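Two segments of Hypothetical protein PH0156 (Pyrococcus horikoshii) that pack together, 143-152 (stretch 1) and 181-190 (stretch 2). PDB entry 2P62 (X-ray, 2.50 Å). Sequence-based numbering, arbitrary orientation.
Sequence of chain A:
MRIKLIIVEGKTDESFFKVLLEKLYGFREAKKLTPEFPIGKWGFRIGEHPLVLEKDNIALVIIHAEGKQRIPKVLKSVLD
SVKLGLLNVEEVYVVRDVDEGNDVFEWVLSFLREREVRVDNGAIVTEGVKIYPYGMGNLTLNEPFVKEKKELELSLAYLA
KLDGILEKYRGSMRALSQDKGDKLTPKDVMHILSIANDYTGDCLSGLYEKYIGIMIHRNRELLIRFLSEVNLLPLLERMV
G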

# COMPACT_ATOMS: atom_id res chain seq x y z
N GLU A 143 -26.46 0.85 -8.24
CA GLU A 143 -26.07 2.27 -8.24
C GLU A 143 -25.98 2.75 -9.69
O GLU A 143 -25.15 2.26 -10.47
CB GLU A 143 -24.74 2.46 -7.50
CG GLU A 143 -24.82 2.17 -5.99
CD GLU A 143 -25.65 3.19 -5.23
OE1 GLU A 143 -26.00 2.94 -4.05
OE2 GLU A 143 -25.96 4.26 -5.82
N PRO A 144 -26.83 3.71 -10.09
CA PRO A 144 -26.84 4.24 -11.46
C PRO A 144 -25.52 4.76 -12.00
O PRO A 144 -25.31 4.81 -13.22
CB PRO A 144 -27.92 5.33 -11.40
CG PRO A 144 -27.88 5.78 -9.97
CD PRO A 144 -27.73 4.48 -9.21
N PHE A 145 -24.60 5.12 -11.11
CA PHE A 145 -23.32 5.64 -11.56
C PHE A 145 -22.14 4.69 -11.38
O PHE A 145 -20.99 5.08 -11.57
CB PHE A 145 -23.06 6.98 -10.88
CG PHE A 145 -24.01 8.06 -11.30
CD1 PHE A 145 -24.00 8.53 -12.61
CD2 PHE A 145 -24.96 8.57 -10.42
CE1 PHE A 145 -24.92 9.49 -13.04
CE2 PHE A 145 -25.88 9.53 -10.83
CZ PHE A 145 -25.86 9.99 -12.15
N VAL A 146 -22.43 3.44 -11.03
CA VAL A 146 -21.39 2.45 -10.82
C VAL A 146 -21.54 1.23 -11.73
O VAL A 146 -22.60 0.62 -11.79
CB VAL A 146 -21.38 1.97 -9.35
CG1 VAL A 146 -20.21 1.02 -9.12
CG2 VAL A 146 -21.30 3.17 -8.40
N LYS A 147 -20.46 0.89 -12.44
CA LYS A 147 -20.48 -0.26 -13.33
C LYS A 147 -20.66 -1.54 -12.53
O LYS A 147 -20.23 -1.65 -11.38
CB LYS A 147 -19.18 -0.34 -14.14
CG LYS A 147 -19.05 0.74 -15.18
CD LYS A 147 -17.78 0.57 -15.99
CE LYS A 147 -17.68 1.63 -17.08
NZ LYS A 147 -16.44 1.48 -17.89
N GLU A 148 -21.30 -2.52 -13.15
CA GLU A 148 -21.56 -3.79 -12.49
C GLU A 148 -20.38 -4.75 -12.67
O GLU A 148 -20.46 -5.71 -13.43
CB GLU A 148 -22.85 -4.37 -13.07
CG GLU A 148 -23.75 -5.06 -12.07
CD GLU A 148 -24.25 -4.14 -10.97
OE1 GLU A 148 -24.87 -3.10 -11.28
OE2 GLU A 148 -24.02 -4.46 -9.79
N LYS A 149 -19.27 -4.48 -11.99
CA LYS A 149 -18.10 -5.34 -12.10
C LYS A 149 -18.02 -6.22 -10.85
O LYS A 149 -17.84 -5.72 -9.74
CB LYS A 149 -16.83 -4.50 -12.27
CG LYS A 149 -16.95 -3.46 -13.39
CD LYS A 149 -15.65 -2.71 -13.64
CE LYS A 149 -14.57 -3.62 -14.21
NZ LYS A 149 -13.35 -2.85 -14.59
N LYS A 150 -18.18 -7.52 -11.05
CA LYS A 150 -18.17 -8.47 -9.95
C LYS A 150 -16.76 -8.74 -9.45
O LYS A 150 -15.97 -9.42 -10.10
CB LYS A 150 -18.86 -9.77 -10.37
CG LYS A 150 -20.32 -9.60 -10.78
CD LYS A 150 -20.98 -10.95 -10.96
CE LYS A 150 -22.44 -10.83 -11.36
NZ LYS A 150 -22.59 -10.28 -12.74
N GLU A 151 -16.47 -8.20 -8.27
CA GLU A 151 -15.16 -8.33 -7.67
C GLU A 151 -15.21 -7.87 -6.22
O GLU A 151 -16.23 -7.37 -5.76
CB GLU A 151 -14.14 -7.50 -8.46
CG GLU A 151 -14.52 -6.03 -8.68
CD GLU A 151 -13.52 -5.31 -9.56
OE1 GLU A 151 -13.15 -5.85 -10.63
OE2 GLU A 151 -13.10 -4.18 -9.21
N LEU A 152 -14.10 -8.04 -5.52
CA LEU A 152 -14.00 -7.66 -4.11
C LEU A 152 -14.53 -6.26 -3.83
O LEU A 152 -15.22 -6.03 -2.83
CB LEU A 152 -12.55 -7.77 -3.65
CG LEU A 152 -12.15 -7.73 -2.17
CD1 LEU A 152 -11.47 -6.42 -1.88
CD2 LEU A 152 -13.35 -7.96 -1.25
N GLY A 181 -16.47 11.09 -17.62
CA GLY A 181 -17.03 10.78 -18.92
C GLY A 181 -17.41 9.32 -19.06
O GLY A 181 -17.34 8.76 -20.16
N ASP A 182 -17.81 8.70 -17.96
CA ASP A 182 -18.21 7.29 -17.94
C ASP A 182 -18.63 6.93 -16.52
O ASP A 182 -18.44 7.72 -15.59
CB ASP A 182 -17.03 6.39 -18.36
CG ASP A 182 -17.44 4.93 -18.62
OD1 ASP A 182 -16.53 4.12 -18.94
OD2 ASP A 182 -18.64 4.57 -18.52
N LYS A 183 -19.24 5.76 -16.34
CA LYS A 183 -19.65 5.34 -15.02
C LYS A 183 -18.42 5.01 -14.19
O LYS A 183 -17.35 4.69 -14.71
CB LYS A 183 -20.55 4.10 -15.08
CG LYS A 183 -21.97 4.36 -15.56
CD LYS A 183 -22.74 3.05 -15.66
CE LYS A 183 -24.13 3.25 -16.27
NZ LYS A 183 -24.82 1.94 -16.53
N LEU A 184 -18.59 5.10 -12.88
CA LEU A 184 -17.55 4.83 -11.92
C LEU A 184 -17.39 3.33 -11.72
O LEU A 184 -18.39 2.60 -11.67
CB LEU A 184 -17.93 5.47 -10.60
CG LEU A 184 -17.38 6.86 -10.27
CD1 LEU A 184 -17.28 7.74 -11.50
CD2 LEU A 184 -18.27 7.46 -9.20
N THR A 185 -16.14 2.86 -11.62
CA THR A 185 -15.89 1.44 -11.38
C THR A 185 -16.00 1.20 -9.87
O THR A 185 -15.95 2.15 -9.08
CB THR A 185 -14.46 1.01 -11.77
OG1 THR A 185 -13.52 1.78 -11.02
CG2 THR A 185 -14.22 1.19 -13.25
N PRO A 186 -16.17 -0.06 -9.45
CA PRO A 186 -16.27 -0.29 -8.01
C PRO A 186 -15.00 0.20 -7.32
O PRO A 186 -15.06 0.70 -6.19
CB PRO A 186 -16.46 -1.81 -7.91
CG PRO A 186 -15.86 -2.34 -9.18
CD PRO A 186 -16.35 -1.32 -10.20
N LYS A 187 -13.85 0.09 -7.99
CA LYS A 187 -12.60 0.56 -7.40
C LYS A 187 -12.60 2.08 -7.29
O LYS A 187 -11.92 2.64 -6.43
CB LYS A 187 -11.39 0.09 -8.22
CG LYS A 187 -11.04 -1.39 -8.05
CD LYS A 187 -9.93 -1.78 -9.02
CE LYS A 187 -9.79 -3.29 -9.17
NZ LYS A 187 -9.15 -3.95 -7.99
N ASP A 188 -13.33 2.76 -8.16
CA ASP A 188 -13.40 4.21 -8.08
C ASP A 188 -14.15 4.56 -6.79
O ASP A 188 -13.74 5.46 -6.04
CB ASP A 188 -14.16 4.79 -9.29
CG ASP A 188 -13.30 4.89 -10.55
OD1 ASP A 188 -13.89 5.02 -11.65
OD2 ASP A 188 -12.05 4.84 -10.46
N VAL A 189 -15.23 3.84 -6.51
CA VAL A 189 -16.04 4.08 -5.32
C VAL A 189 -15.20 3.89 -4.06
O VAL A 189 -15.42 4.54 -3.03
CB VAL A 189 -17.26 3.11 -5.26
CG1 VAL A 189 -18.06 3.36 -3.98
CG2 VAL A 189 -18.16 3.31 -6.47
N MET A 190 -14.24 2.99 -4.15
CA MET A 190 -13.39 2.72 -3.01
C MET A 190 -12.64 4.00 -2.62
O MET A 190 -12.40 4.25 -1.44
CB MET A 190 -12.43 1.60 -3.36
CG MET A 190 -12.42 0.46 -2.36
SD MET A 190 -13.88 -0.55 -2.21
CE MET A 190 -14.88 0.36 -1.21
O HOH W 1 -13.13 -2.05 -10.43

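The two stretches meet through a single beta bridge between Val146 and Leu184. Leu184 satisfies both its backbone polar groups here: its N donates to Phe145 O (2.7 Å), and its O accepts from Lys147 N (2.8 Å). Val146 CA also lies 3.1 Å from Leu184 O, a CA-H...O contact that supplements the stronger bond. Val146 N is satisfied within its own stretch, donating to Glu143 O (3.0 Å) to close a type I turn.

Beyond the bridge, the long, extended side chain of Lys147 runs past Lys183, with its CG 3.7 Å from Lys183 CB, and carries its ammonium to Asp182. Lys147 NZ forms a salt bridge with Asp182 OD1 (2.8 Å), while Asp182 OD2 accepts from Lys183 N (2.6 Å). One short acid thus serves both stretches.

Thr185 caps the helix that begins at Pro186: its OG1 accepts from Asp188 N (3.0 Å), and Asp188 OD1 returns the favour by accepting from Thr185 N (3.1 Å). Proline suits the first turn, where its missing N-H costs no helical hydrogen bond. The Pro186 ring packs against the Lys149 chain, Pro186 CD to Lys149 CD at 3.8 Å. Val146 CG2 meets Val189 CG2 at 3.7 Å, an apolar contact between buried side chains. Finally, a water donates to Glu151 OE2 (2.5 Å from its O) and weakly accepts from Lys187 N (3.3 Å), linking the stretches.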